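Local coordinates for DNA alpha-glucosyltransferase (Enterobacteria phage T4, PDB 1XV5), which is a phage glycosyltransferase of the GT-B clan, built from two Rossmann-like domains, with uridine-5'-diphosphate bound in the model, at residues 188-200 / 364-376. Numbering follows the deposited sequence.
Sequences YWKDVSEINMNIN and LSSDRALYDRERE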
ATOM      1  N   TYR A 188       5.097  16.953   7.699  1.00 14.69           N
ATOM      2  CA  TYR A 188       6.410  16.819   7.070  1.00 14.81           C
ATOM      3  C   TYR A 188       6.836  17.803   5.992  1.00 15.33           C
ATOM      4  O   TYR A 188       8.020  17.869   5.669  1.00 16.12           O
ATOM      5  CB  TYR A 188       6.558  15.408   6.491  1.00 14.68           C
ATOM      6  CG  TYR A 188       6.425  14.324   7.526  1.00 14.49           C
ATOM      7  CD1 TYR A 188       5.193  13.723   7.779  1.00 17.11           C
ATOM      8  CD2 TYR A 188       7.518  13.939   8.294  1.00 15.68           C
ATOM      9  CE1 TYR A 188       5.053  12.765   8.773  1.00 16.51           C
ATOM     10  CE2 TYR A 188       7.390  12.983   9.298  1.00 17.19           C
ATOM     11  CZ  TYR A 188       6.155  12.402   9.530  1.00 17.20           C
ATOM     12  OH  TYR A 188       6.017  11.464  10.525  1.00 21.74           O
ATOM     13  N   TRP A 189       5.896  18.551   5.427  1.00 15.08           N
ATOM     14  CA  TRP A 189       6.229  19.488   4.354  1.00 15.20           C
ATOM     15  C   TRP A 189       7.374  20.430   4.730  1.00 15.22           C
ATOM     16  O   TRP A 189       7.361  21.057   5.791  1.00 14.90           O
ATOM     17  CB  TRP A 189       4.987  20.291   3.968  1.00 14.67           C
ATOM     18  CG  TRP A 189       5.039  20.891   2.589  1.00 14.79           C
ATOM     19  CD1 TRP A 189       5.572  22.098   2.233  1.00 16.47           C
ATOM     20  CD2 TRP A 189       4.492  20.325   1.391  1.00 14.66           C
ATOM     21  NE1 TRP A 189       5.383  22.322   0.889  1.00 14.99           N
ATOM     22  CE2 TRP A 189       4.724  21.250   0.347  1.00 15.42           C
ATOM     23  CE3 TRP A 189       3.826  19.128   1.099  1.00 13.85           C
ATOM     24  CZ2 TRP A 189       4.312  21.015  -0.972  1.00 14.02           C
ATOM     25  CZ3 TRP A 189       3.414  18.892  -0.216  1.00 14.36           C
ATOM     26  CH2 TRP A 189       3.661  19.836  -1.233  1.00 13.85           C
ATOM     27  N   LYS A 190       8.361  20.524   3.846  1.00 14.23           N
ATOM     28  CA  LYS A 190       9.522  21.376   4.071  1.00 13.82           C
ATOM     29  C   LYS A 190       9.544  22.550   3.104  1.00 14.46           C
ATOM     30  O   LYS A 190       8.948  22.489   2.030  1.00 14.15           O
ATOM     31  CB  LYS A 190      10.814  20.576   3.871  1.00 14.61           C
ATOM     32  CG  LYS A 190      10.995  19.388   4.800  1.00 14.96           C
ATOM     33  CD  LYS A 190      11.287  19.836   6.223  1.00 15.37           C
ATOM     34  CE  LYS A 190      11.538  18.643   7.140  1.00 17.05           C
ATOM     35  NZ  LYS A 190      10.336  17.773   7.256  1.00 15.63           N
ATOM     36  N   ASP A 191      10.237  23.617   3.486  1.00 14.39           N
ATOM     37  CA  ASP A 191      10.369  24.764   2.602  1.00 17.10           C
ATOM     38  C   ASP A 191      11.330  24.261   1.527  1.00 16.01           C
ATOM     39  O   ASP A 191      12.212  23.447   1.818  1.00 16.00           O
ATOM     40  CB  ASP A 191      10.978  25.957   3.345  1.00 20.78           C
ATOM     41  CG  ASP A 191      11.071  27.201   2.473  1.00 27.20           C
ATOM     42  OD1 ASP A 191      12.081  27.365   1.753  1.00 29.51           O
ATOM     43  OD2 ASP A 191      10.123  28.014   2.500  1.00 31.51           O
ATOM     44  N   VAL A 192      11.164  24.734   0.297  1.00 16.04           N
ATOM     45  CA  VAL A 192      12.012  24.283  -0.804  1.00 18.33           C
ATOM     46  C   VAL A 192      13.513  24.450  -0.544  1.00 19.66           C
ATOM     47  O   VAL A 192      14.325  23.664  -1.036  1.00 19.00           O
ATOM     48  CB  VAL A 192      11.623  24.989  -2.137  1.00 19.02           C
ATOM     49  CG1 VAL A 192      11.948  26.474  -2.071  1.00 19.69           C
ATOM     50  CG2 VAL A 192      12.340  24.324  -3.309  1.00 19.30           C
ATOM     51  N   SER A 193      13.882  25.449   0.252  1.00 18.57           N
ATOM     52  CA  SER A 193      15.293  25.693   0.553  1.00 19.20           C
ATOM     53  C   SER A 193      15.924  24.580   1.387  1.00 18.56           C
ATOM     54  O   SER A 193      17.146  24.457   1.441  1.00 19.30           O
ATOM     55  CB  SER A 193      15.450  27.025   1.293  1.00 21.19           C
ATOM     56  OG  SER A 193      14.846  26.963   2.575  1.00 21.37           O
ATOM     57  N   GLU A 194      15.086  23.775   2.033  1.00 16.32           N
ATOM     58  CA  GLU A 194      15.549  22.679   2.882  1.00 16.32           C
ATOM     59  C   GLU A 194      15.732  21.368   2.121  1.00 15.27           C
ATOM     60  O   GLU A 194      16.204  20.382   2.684  1.00 16.70           O
ATOM     61  CB  GLU A 194      14.539  22.429   4.010  1.00 14.37           C
ATOM     62  CG  GLU A 194      14.374  23.552   5.018  1.00 17.03           C
ATOM     63  CD  GLU A 194      13.292  23.240   6.043  1.00 17.22           C
ATOM     64  OE1 GLU A 194      12.100  23.497   5.764  1.00 15.32           O
ATOM     65  OE2 GLU A 194      13.635  22.717   7.123  1.00 19.14           O
ATOM     66  N   ILE A 195      15.356  21.357   0.849  1.00 14.88           N
ATOM     67  CA  ILE A 195      15.430  20.140   0.046  1.00 15.51           C
ATOM     68  C   ILE A 195      16.728  19.947  -0.740  1.00 15.92           C
ATOM     69  O   ILE A 195      17.187  20.853  -1.431  1.00 16.11           O
ATOM     70  CB  ILE A 195      14.237  20.080  -0.936  1.00 15.01           C
ATOM     71  CG1 ILE A 195      12.928  20.020  -0.145  1.00 16.13           C
ATOM     72  CG2 ILE A 195      14.364  18.866  -1.857  1.00 15.33           C
ATOM     73  CD1 ILE A 195      11.688  20.060  -1.008  1.00 14.80           C
ATOM     74  N   ASN A 196      17.312  18.757  -0.620  1.00 15.51           N
ATOM     75  CA  ASN A 196      18.543  18.439  -1.341  1.00 16.61           C
ATOM     76  C   ASN A 196      18.121  17.906  -2.706  1.00 16.46           C
ATOM     77  O   ASN A 196      17.726  16.750  -2.837  1.00 14.57           O
ATOM     78  CB  ASN A 196      19.349  17.371  -0.601  1.00 17.74           C
ATOM     79  CG  ASN A 196      20.718  17.144  -1.220  1.00 19.34           C
ATOM     80  OD1 ASN A 196      20.897  17.295  -2.429  1.00 16.26           O
ATOM     81  ND2 ASN A 196      21.692  16.769  -0.392  1.00 18.36           N
ATOM     82  N   MET A 197      18.210  18.760  -3.717  1.00 16.82           N
ATOM     83  CA  MET A 197      17.819  18.402  -5.076  1.00 17.26           C
ATOM     84  C   MET A 197      18.574  17.229  -5.702  1.00 16.75           C
ATOM     85  O   MET A 197      18.076  16.605  -6.637  1.00 17.92           O
ATOM     86  CB  MET A 197      17.955  19.628  -5.987  1.00 17.07           C
ATOM     87  CG  MET A 197      17.017  20.772  -5.631  1.00 19.71           C
ATOM     88  SD  MET A 197      15.281  20.304  -5.794  1.00 17.97           S
ATOM     89  CE  MET A 197      14.489  21.541  -4.782  1.00 20.93           C
ATOM     90  N   ASN A 198      19.763  16.916  -5.197  1.00 16.03           N
ATOM     91  CA  ASN A 198      20.534  15.823  -5.781  1.00 17.32           C
ATOM     92  C   ASN A 198      20.204  14.442  -5.232  1.00 17.26           C
ATOM     93  O   ASN A 198      20.756  13.444  -5.690  1.00 17.00           O
ATOM     94  CB  ASN A 198      22.033  16.090  -5.630  1.00 17.48           C
ATOM     95  CG  ASN A 198      22.467  17.355  -6.343  1.00 20.75           C
ATOM     96  OD1 ASN A 198      21.893  17.730  -7.368  1.00 22.02           O
ATOM     97  ND2 ASN A 198      23.493  18.012  -5.817  1.00 23.91           N
ATOM     98  N   ILE A 199      19.295  14.381  -4.264  1.00 15.84           N
ATOM     99  CA  ILE A 199      18.907  13.100  -3.684  1.00 16.20           C
ATOM    100  C   ILE A 199      17.679  12.534  -4.388  1.00 15.91           C
ATOM    101  O   ILE A 199      16.653  13.207  -4.516  1.00 15.00           O
ATOM    102  CB  ILE A 199      18.576  13.230  -2.178  1.00 16.25           C
ATOM    103  CG1 ILE A 199      19.753  13.864  -1.435  1.00 19.30           C
ATOM    104  CG2 ILE A 199      18.236  11.861  -1.605  1.00 18.55           C
ATOM    105  CD1 ILE A 199      21.074  13.137  -1.605  1.00 19.60           C
ATOM    106  N   ASN A 200      17.801  11.293  -4.849  1.00 14.32           N
ATOM    107  CA  ASN A 200      16.718  10.602  -5.530  1.00 14.16           C
ATOM    108  C   ASN A 200      16.409   9.401  -4.651  1.00 14.60           C
ATOM    109  O   ASN A 200      17.218   8.485  -4.536  1.00 14.89           O
ATOM    110  CB  ASN A 200      17.177  10.177  -6.926  1.00 14.20           C
ATOM    111  CG  ASN A 200      17.620  11.362  -7.766  1.00 14.01           C
ATOM    112  OD1 ASN A 200      18.778  11.790  -7.710  1.00 16.98           O
ATOM    113  ND2 ASN A 200      16.694  11.912  -8.532  1.00 10.52           N
ATOM    114  N   LEU A 364      13.375  20.904 -13.000  1.00 14.71           N
ATOM    115  CA  LEU A 364      12.839  21.268 -11.693  1.00 15.46           C
ATOM    116  C   LEU A 364      13.953  21.501 -10.676  1.00 15.21           C
ATOM    117  O   LEU A 364      13.826  22.341  -9.790  1.00 16.17           O
ATOM    118  CB  LEU A 364      11.876  20.186 -11.176  1.00 16.22           C
ATOM    119  CG  LEU A 364      10.426  20.276 -11.668  1.00 17.89           C
ATOM    120  CD1 LEU A 364      10.374  20.120 -13.176  1.00 20.02           C
ATOM    121  CD2 LEU A 364       9.585  19.200 -10.991  1.00 19.46           C
ATOM    122  N   SER A 365      15.047  20.762 -10.817  1.00 16.65           N
ATOM    123  CA  SER A 365      16.180  20.885  -9.905  1.00 17.47           C
ATOM    124  C   SER A 365      16.838  22.257  -9.967  1.00 19.26           C
ATOM    125  O   SER A 365      17.396  22.732  -8.978  1.00 19.06           O
ATOM    126  CB  SER A 365      17.243  19.829 -10.227  1.00 18.84           C
ATOM    127  OG  SER A 365      16.766  18.511 -10.012  1.00 19.94           O
ATOM    128  N   SER A 366      16.764  22.895 -11.129  1.00 18.95           N
ATOM    129  CA  SER A 366      17.408  24.190 -11.327  1.00 22.30           C
ATOM    130  C   SER A 366      16.553  25.424 -11.067  1.00 21.76           C
ATOM    131  O   SER A 366      17.049  26.548 -11.143  1.00 22.27           O
ATOM    132  CB  SER A 366      17.952  24.265 -12.754  1.00 24.56           C
ATOM    133  OG  SER A 366      16.885  24.259 -13.687  1.00 31.51           O
ATOM    134  N   ASP A 367      15.279  25.225 -10.753  1.00 20.47           N
ATOM    135  CA  ASP A 367      14.380  26.349 -10.523  1.00 19.99           C
ATOM    136  C   ASP A 367      13.473  26.068  -9.330  1.00 19.20           C
ATOM    137  O   ASP A 367      12.456  25.395  -9.464  1.00 18.74           O
ATOM    138  CB  ASP A 367      13.553  26.582 -11.792  1.00 20.60           C
ATOM    139  CG  ASP A 367      12.625  27.778 -11.689  1.00 22.64           C
ATOM    140  OD1 ASP A 367      12.061  28.166 -12.737  1.00 25.55           O
ATOM    141  OD2 ASP A 367      12.449  28.324 -10.580  1.00 23.31           O
ATOM    142  N   ARG A 368      13.853  26.587  -8.165  1.00 19.98           N
ATOM    143  CA  ARG A 368      13.084  26.379  -6.941  1.00 21.50           C
ATOM    144  C   ARG A 368      11.621  26.807  -7.053  1.00 21.17           C
ATOM    145  O   ARG A 368      10.743  26.167  -6.475  1.00 20.71           O
ATOM    146  CB  ARG A 368      13.745  27.123  -5.773  1.00 25.58           C
ATOM    147  CG  ARG A 368      15.197  26.729  -5.518  1.00 29.70           C
ATOM    148  CD  ARG A 368      15.336  25.489  -4.636  1.00 34.27           C
ATOM    149  NE  ARG A 368      16.727  25.035  -4.578  1.00 36.53           N
ATOM    150  CZ  ARG A 368      17.199  24.129  -3.723  1.00 37.01           C
ATOM    151  NH1 ARG A 368      16.400  23.562  -2.827  1.00 33.73           N
ATOM    152  NH2 ARG A 368      18.478  23.780  -3.774  1.00 36.98           N
ATOM    153  N   ALA A 369      11.354  27.884  -7.786  1.00 19.94           N
ATOM    154  CA  ALA A 369       9.981  28.364  -7.939  1.00 19.34           C
ATOM    155  C   ALA A 369       9.143  27.361  -8.723  1.00 18.21           C
ATOM    156  O   ALA A 369       8.001  27.074  -8.359  1.00 18.35           O
ATOM    157  CB  ALA A 369       9.966  29.723  -8.634  1.00 20.51           C
ATOM    158  N   LEU A 370       9.714  26.838  -9.805  1.00 16.15           N
ATOM    159  CA  LEU A 370       9.040  25.850 -10.634  1.00 15.99           C
ATOM    160  C   LEU A 370       8.818  24.596  -9.791  1.00 15.73           C
ATOM    161  O   LEU A 370       7.726  24.022  -9.776  1.00 15.87           O
ATOM    162  CB  LEU A 370       9.906  25.508 -11.852  1.00 16.74           C
ATOM    163  CG  LEU A 370       9.428  24.390 -12.782  1.00 18.92           C
ATOM    164  CD1 LEU A 370       8.050  24.723 -13.338  1.00 19.23           C
ATOM    165  CD2 LEU A 370      10.438  24.205 -13.911  1.00 19.93           C
ATOM    166  N   TYR A 371       9.870  24.184  -9.090  1.00 14.74           N
ATOM    167  CA  TYR A 371       9.822  23.007  -8.228  1.00 14.75           C
ATOM    168  C   TYR A 371       8.623  23.121  -7.293  1.00 14.63           C
ATOM    169  O   TYR A 371       7.818  22.191  -7.171  1.00 13.84           O
ATOM    170  CB  TYR A 371      11.107  22.917  -7.395  1.00 14.03           C
ATOM    171  CG  TYR A 371      11.210  21.675  -6.527  1.00 15.29           C
ATOM    172  CD1 TYR A 371      11.892  20.542  -6.971  1.00 14.92           C
ATOM    173  CD2 TYR A 371      10.601  21.626  -5.274  1.00 13.82           C
ATOM    174  CE1 TYR A 371      11.963  19.383  -6.187  1.00 14.31           C
ATOM    175  CE2 TYR A 371      10.663  20.478  -4.483  1.00 14.73           C
ATOM    176  CZ  TYR A 371      11.345  19.361  -4.944  1.00 15.54           C
ATOM    177  OH  TYR A 371      11.406  18.228  -4.164  1.00 14.42           O
ATOM    178  N   ASP A 372       8.508  24.273  -6.636  1.00 14.44           N
ATOM    179  CA  ASP A 372       7.415  24.515  -5.700  1.00 14.02           C
ATOM    180  C   ASP A 372       6.053  24.437  -6.377  1.00 15.19           C
ATOM    181  O   ASP A 372       5.129  23.807  -5.857  1.00 15.00           O
ATOM    182  CB  ASP A 372       7.593  25.881  -5.027  1.00 15.08           C
ATOM    183  CG  ASP A 372       7.786  25.769  -3.524  1.00 18.74           C
ATOM    184  OD1 ASP A 372       8.236  26.757  -2.911  1.00 21.00           O
ATOM    185  OD2 ASP A 372       7.479  24.700  -2.952  1.00 21.83           O
ATOM    186  N   ARG A 373       5.919  25.075  -7.537  1.00 15.44           N
ATOM    187  CA  ARG A 373       4.647  25.036  -8.248  1.00 16.66           C
ATOM    188  C   ARG A 373       4.278  23.603  -8.595  1.00 16.68           C
ATOM    189  O   ARG A 373       3.134  23.190  -8.421  1.00 15.34           O
ATOM    190  CB  ARG A 373       4.704  25.860  -9.541  1.00 17.64           C
ATOM    191  CG  ARG A 373       4.781  27.365  -9.327  1.00 22.01           C
ATOM    192  CD  ARG A 373       4.429  28.120 -10.608  1.00 22.90           C
ATOM    193  NE  ARG A 373       5.412  27.913 -11.673  1.00 24.49           N
ATOM    194  CZ  ARG A 373       6.590  28.527 -11.736  1.00 24.59           C
ATOM    195  NH1 ARG A 373       6.943  29.392 -10.794  1.00 24.47           N
ATOM    196  NH2 ARG A 373       7.417  28.277 -12.743  1.00 24.39           N
ATOM    197  N   GLU A 374       5.253  22.840  -9.078  1.00 15.43           N
ATOM    198  CA  GLU A 374       4.991  21.462  -9.469  1.00 14.60           C
ATOM    199  C   GLU A 374       4.559  20.567  -8.317  1.00 13.88           C
ATOM    200  O   GLU A 374       3.611  19.794  -8.461  1.00 14.56           O
ATOM    201  CB  GLU A 374       6.211  20.870 -10.175  1.00 15.88           C
ATOM    202  CG  GLU A 374       6.513  21.551 -11.507  1.00 17.30           C
ATOM    203  CD  GLU A 374       5.330  21.515 -12.464  1.00 19.19           C
ATOM    204  OE1 GLU A 374       4.886  20.404 -12.829  1.00 19.78           O
ATOM    205  OE2 GLU A 374       4.842  22.598 -12.854  1.00 20.79           O
ATOM    206  N   ARG A 375       5.227  20.660  -7.172  1.00 12.72           N
ATOM    207  CA  ARG A 375       4.819  19.804  -6.067  1.00 13.04           C
ATOM    208  C   ARG A 375       3.490  20.255  -5.462  1.00 14.25           C
ATOM    209  O   ARG A 375       2.750  19.435  -4.928  1.00 12.89           O
ATOM    210  CB  ARG A 375       5.908  19.712  -4.990  1.00 12.38           C
ATOM    211  CG  ARG A 375       6.298  21.009  -4.331  1.00 11.53           C
ATOM    212  CD  ARG A 375       7.174  20.728  -3.110  1.00 14.56           C
ATOM    213  NE  ARG A 375       7.551  21.955  -2.416  1.00 15.35           N
ATOM    214  CZ  ARG A 375       8.045  21.993  -1.184  1.00 15.91           C
ATOM    215  NH1 ARG A 375       8.228  20.868  -0.502  1.00 14.36           N
ATOM    216  NH2 ARG A 375       8.343  23.161  -0.630  1.00 13.73           N
ATOM    217  N   GLU A 376       3.176  21.547  -5.537  1.00 14.30           N
ATOM    218  CA  GLU A 376       1.887  21.999  -5.013  1.00 15.11           C
ATOM    219  C   GLU A 376       0.797  21.360  -5.881  1.00 14.32           C
ATOM    220  O   GLU A 376      -0.263  20.977  -5.383  1.00 14.44           O
ATOM    221  CB  GLU A 376       1.772  23.530  -5.054  1.00 15.23           C
ATOM    222  CG  GLU A 376       2.595  24.241  -3.981  1.00 16.34           C
ATOM    223  CD  GLU A 376       2.007  24.116  -2.580  1.00 17.66           C
ATOM    224  OE1 GLU A 376       2.670  24.555  -1.617  1.00 19.82           O
ATOM    225  OE2 GLU A 376       0.882  23.592  -2.433  1.00 19.36           O
TER
HETATM  226  O   HOH W   1       5.204  24.688  -1.044  1.00 21.74           O
HETATM  227  O   HOH W   2       8.824  26.394  -0.357  1.00 17.71           O
HETATM  228  O   HOH W   3      18.729  16.847  -9.318  1.00 17.90           O
HETATM  229  O   HOH W   4      20.017  21.089  -3.362  1.00 19.11           O
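Arg375 grips Lys190 O, and Arg368 grips Ile195 O, both arginines coming from helix 368-386. With its chain extended from CG to NE, Arg375 meets Lys190 O end-on: NH2 at 2.8 Å and NH1 at 3.1 Å, the oxygen lying in the guanidinium plane. Side-on, NE and NH2 share Asp372 OD2 (NE to OD2 2.8 Å, a salt bridge); these two in-plane grips, each on a single oxygen, probably hold the guanidinium's rotation. NH1 also donates to Gly317 O. Arg368 NH1 reaches a lone pair of Ile195 O at 3.1 Å (156° at the hydrogen) and bonds weakly to Val192 O.

Flat faces are used too. Trp189 NE1 lies over one Arg375 guanidinium face, offset toward its rim, planes 24° apart; Ile195 CD1 covers the opposite face. Met197, bent at chi2 (-62°), lays CE over the Tyr371 ring, 3.5 Å from the centroid, a CH-pi contact with SD in an oblique Met-aromatic approach. Val192 CG2 packs 3.5 Å from Arg368 CD.

Water 1 bridges Trp189 NE1, Asp372 OD2 and Glu376 OE1, the last also salt-bridged to Arg185; water 3 joins Met197 O to Ser365 OG, ending helix 354-365.

In this Rossmann-like domain, the connection from helix 181-188 to central strand 199-203 thus rests on helix 368-386, while Tyr371 OH hydrogen-bonds to Gly289 O of neighbouring strand 288-293.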